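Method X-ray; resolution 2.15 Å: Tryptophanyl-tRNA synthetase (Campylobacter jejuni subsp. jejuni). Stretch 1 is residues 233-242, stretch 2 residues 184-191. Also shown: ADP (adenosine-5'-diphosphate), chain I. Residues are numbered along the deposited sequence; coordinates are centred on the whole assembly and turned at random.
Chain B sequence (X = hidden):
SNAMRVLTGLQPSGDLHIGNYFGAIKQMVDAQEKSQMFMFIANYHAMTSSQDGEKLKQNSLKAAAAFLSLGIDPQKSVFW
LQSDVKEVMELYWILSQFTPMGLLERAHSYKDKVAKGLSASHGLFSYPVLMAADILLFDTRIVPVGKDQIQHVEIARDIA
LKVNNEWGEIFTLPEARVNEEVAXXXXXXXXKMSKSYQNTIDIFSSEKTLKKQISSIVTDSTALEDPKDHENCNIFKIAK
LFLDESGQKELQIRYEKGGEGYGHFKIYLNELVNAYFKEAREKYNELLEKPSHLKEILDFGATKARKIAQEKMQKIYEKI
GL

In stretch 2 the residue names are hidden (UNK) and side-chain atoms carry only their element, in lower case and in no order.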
# COMPACT_ATOMS: atom_id res chain seq x y z
N CYS B 233 7.67 -40.43 30.60
CA CYS B 233 8.98 -39.92 30.25
C CYS B 233 8.92 -38.99 29.03
O CYS B 233 8.39 -39.36 27.99
CB CYS B 233 9.95 -41.08 29.99
SG CYS B 233 11.64 -40.59 29.60
N ASN B 234 9.46 -37.79 29.19
CA ASN B 234 9.49 -36.82 28.11
C ASN B 234 10.50 -37.18 27.04
O ASN B 234 10.36 -36.77 25.89
CB ASN B 234 9.74 -35.42 28.65
CG ASN B 234 8.63 -34.95 29.57
OD1 ASN B 234 7.46 -35.25 29.34
ND2 ASN B 234 9.00 -34.23 30.62
N ILE B 235 11.54 -37.91 27.41
CA ILE B 235 12.47 -38.40 26.41
C ILE B 235 11.68 -39.33 25.50
O ILE B 235 11.67 -39.17 24.28
CB ILE B 235 13.65 -39.18 27.02
CG1 ILE B 235 14.31 -38.40 28.15
CG2 ILE B 235 14.67 -39.52 25.96
CD1 ILE B 235 15.29 -39.23 28.94
N PHE B 236 10.99 -40.29 26.09
CA PHE B 236 10.23 -41.24 25.29
C PHE B 236 9.17 -40.53 24.45
O PHE B 236 9.08 -40.77 23.25
CB PHE B 236 9.60 -42.32 26.15
CG PHE B 236 8.94 -43.40 25.35
CD1 PHE B 236 9.67 -44.51 24.92
CD2 PHE B 236 7.60 -43.31 25.01
CE1 PHE B 236 9.06 -45.50 24.17
CE2 PHE B 236 6.99 -44.30 24.27
CZ PHE B 236 7.72 -45.40 23.85
N LYS B 237 8.38 -39.66 25.08
CA LYS B 237 7.33 -38.92 24.37
C LYS B 237 7.88 -38.17 23.16
O LYS B 237 7.23 -38.12 22.11
CB LYS B 237 6.64 -37.94 25.31
CG LYS B 237 5.77 -38.57 26.38
CD LYS B 237 5.15 -37.50 27.26
CE LYS B 237 4.01 -38.04 28.12
NZ LYS B 237 4.43 -39.21 28.94
N ILE B 238 9.06 -37.57 23.31
CA ILE B 238 9.69 -36.88 22.19
C ILE B 238 10.31 -37.84 21.17
O ILE B 238 10.26 -37.60 19.97
CB ILE B 238 10.74 -35.87 22.68
CG1 ILE B 238 10.07 -34.76 23.51
CG2 ILE B 238 11.49 -35.23 21.51
CD1 ILE B 238 11.06 -33.91 24.25
N ALA B 239 10.89 -38.94 21.65
CA ALA B 239 11.46 -39.94 20.75
C ALA B 239 10.41 -40.53 19.81
O ALA B 239 10.72 -40.83 18.65
CB ALA B 239 12.16 -41.03 21.53
N LYS B 240 9.19 -40.70 20.31
CA LYS B 240 8.08 -41.29 19.54
C LYS B 240 7.91 -40.65 18.17
O LYS B 240 7.54 -41.33 17.21
CB LYS B 240 6.76 -41.17 20.31
CG LYS B 240 6.68 -41.99 21.57
CD LYS B 240 5.42 -41.65 22.37
CE LYS B 240 4.15 -42.08 21.65
NZ LYS B 240 4.02 -43.57 21.62
N LEU B 241 8.16 -39.35 18.11
CA LEU B 241 7.94 -38.54 16.92
C LEU B 241 8.82 -38.98 15.77
O LEU B 241 8.50 -38.77 14.60
CB LEU B 241 8.24 -37.07 17.23
CG LEU B 241 7.42 -36.40 18.33
CD1 LEU B 241 7.97 -35.02 18.62
CD2 LEU B 241 5.96 -36.30 17.90
N PHE B 242 9.95 -39.59 16.11
CA PHE B 242 10.97 -39.94 15.14
C PHE B 242 11.00 -41.44 14.87
O PHE B 242 11.81 -41.92 14.07
CB PHE B 242 12.35 -39.47 15.64
CG PHE B 242 12.42 -37.99 15.95
CD1 PHE B 242 12.79 -37.08 14.96
CD2 PHE B 242 12.12 -37.52 17.22
CE1 PHE B 242 12.86 -35.73 15.24
CE2 PHE B 242 12.19 -36.16 17.50
CZ PHE B 242 12.56 -35.27 16.52
N UNK B 184 -0.20 -32.42 20.30
CA UNK B 184 0.72 -31.43 20.81
C UNK B 184 2.10 -32.06 21.00
O UNK B 184 2.22 -33.26 21.23
c UNK B 184 0.21 -30.84 22.14
c UNK B 184 0.97 -29.58 22.52
c UNK B 184 -1.27 -30.53 22.02
N UNK B 185 3.14 -31.24 20.85
CA UNK B 185 4.51 -31.67 21.06
C UNK B 185 4.99 -31.17 22.41
O UNK B 185 4.93 -29.97 22.70
c UNK B 185 5.45 -31.15 19.94
c UNK B 185 6.90 -31.25 20.38
c UNK B 185 5.21 -31.92 18.65
N UNK B 186 5.47 -32.09 23.23
CA UNK B 186 5.91 -31.74 24.57
C UNK B 186 7.31 -31.12 24.57
O UNK B 186 8.22 -31.60 23.89
c UNK B 186 5.81 -32.95 25.53
c UNK B 186 5.94 -32.50 26.96
c UNK B 186 6.84 -34.02 25.18
N UNK B 187 7.48 -30.04 25.32
CA UNK B 187 8.77 -29.39 25.46
C UNK B 187 9.65 -30.09 26.49
O UNK B 187 9.21 -31.01 27.18
N UNK B 188 10.89 -29.63 26.58
CA UNK B 188 11.90 -30.24 27.46
C UNK B 188 11.49 -30.26 28.93
O UNK B 188 12.13 -30.93 29.74
c UNK B 188 13.79 -29.60 25.92
o UNK B 188 13.07 -28.11 27.66
c UNK B 188 13.25 -29.50 27.34
N UNK B 189 10.43 -29.54 29.27
CA UNK B 189 10.02 -29.34 30.67
C UNK B 189 8.67 -29.95 31.00
O UNK B 189 8.17 -29.78 32.10
o UNK B 189 8.30 -27.61 29.35
c UNK B 189 10.02 -27.85 31.03
o UNK B 189 8.75 -25.86 30.60
c UNK B 189 8.94 -27.06 30.27
N UNK B 190 8.07 -30.63 30.03
CA UNK B 190 6.78 -31.26 30.24
C UNK B 190 5.62 -30.43 29.72
O UNK B 190 4.55 -30.97 29.44
N UNK B 191 5.84 -29.13 29.57
CA UNK B 191 4.81 -28.23 29.06
C UNK B 191 4.86 -28.22 27.54
O UNK B 191 5.88 -28.59 26.96
c UNK B 191 5.01 -26.83 29.61
PB ADP I . 5.72 -20.65 19.70
O1B ADP I . 6.95 -21.46 20.01
O2B ADP I . 6.02 -19.26 19.20
O3B ADP I . 4.62 -20.70 20.73
PA ADP I . 4.71 -20.68 17.05
O1A ADP I . 5.95 -20.57 16.20
O2A ADP I . 3.93 -19.42 17.37
O3A ADP I . 5.14 -21.44 18.42
O5' ADP I . 3.71 -21.74 16.36
C5' ADP I . 3.52 -21.76 14.95
C4' ADP I . 2.74 -23.01 14.55
O4' ADP I . 3.44 -24.19 14.94
C3' ADP I . 1.38 -23.04 15.22
O3' ADP I . 0.37 -22.78 14.24
C2' ADP I . 1.23 -24.45 15.78
O2' ADP I . 0.26 -25.18 15.03
C1' ADP I . 2.57 -25.12 15.61
N9 ADP I . 3.15 -25.48 16.93
C8 ADP I . 3.98 -24.72 17.68
N7 ADP I . 4.33 -25.35 18.83
C5 ADP I . 3.72 -26.55 18.82
C6 ADP I . 3.66 -27.71 19.74
N6 ADP I . 4.35 -27.70 20.91
N1 ADP I . 2.91 -28.77 19.36
C2 ADP I . 2.22 -28.77 18.20
N3 ADP I . 2.22 -27.75 17.32
C4 ADP I . 2.94 -26.63 17.57

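Position 184 carries three side-chain carbons, the first bearing the other two. This fork at CB, with no heteroatom, is valine. Val184 lies out of reach of stretch 1, so the contact does not explain the choice of valine here; its CA packs 3.7 Å from N1 of the ADP adenine.

Position 185 has the same three-carbon fork with no heteroatom, so it too is valine; one of its tips approaches Leu241. The tip is CG2 of Val185, 4.2 Å from CD1 of Leu241, a loose apolar contact. The backbone meanwhile reads the adenine: Val185 N donates to ADP N1 (2.9 Å), and ADP N6 donates to Val185 O (2.9 Å). These bonds use main-chain atoms only, and the side chain packs against Leu241.

At position 186 the fork of three carbons recurs, pointing toward the helix and touching Asn234, Lys237 and Ile238. This is again valine. CG1 of Val186 lies 3.7 Å from CG1 of Ile238 and 3.9 Å from CB of Lys237, while its CG2 is 3.9 Å from OD1 of Asn234. A compact branched side chain thus meets neighbouring helix residues without needing a polar partner.

Position 187 has no side-chain atoms and is glycine. A CB on Gly187 would be crowded by the carbonyl O of position 191, at 3.0 Å, the very atom to which Gly187 N donates a 2.7 Å hydrogen bond.

Position 188 shows one carbon bearing an oxygen and a carbon, the mark of threonine. Thr188 points away from the helix, and its hydroxyl is hydrogen-bonded elsewhere in the structure.

Position 189 has two carbons, the second carrying two oxygens: aspartate. Asp189 also points away, and its OD1 accepts from the backbone N of position 191 at 2.9 Å, bracing the turn.

Position 190 lacks a side chain, and its CA sits 3.7 Å from ND2 of Asn234. It is glycine: with phi near 98°, a CB would be jammed against the preceding carbonyl oxygen. Gly190 closes a type I turn through its N, 3.1 Å from Gly187 O.

Position 191 has a single side-chain carbon, hence alanine. Ala191 points away, and no contact with stretch 1 calls for more; its backbone N and O make the bonds already described.

The contact works by packing, with no hydrogen bond across it. Val186 contributes the largest covered area, set against Asn234, Lys237 and Ile238, while Val185 meets Leu241 further along. Near the start of the helix, Asn234 also approaches the turn at Gly190. Helix and turn each have their own backbone bonds; between them valine, isoleucine and leucine carbons pack together, and Asn234 lies against Val186 and Gly190 without bonding to either.

Stretch 2 (184-191) VVVGTDGA
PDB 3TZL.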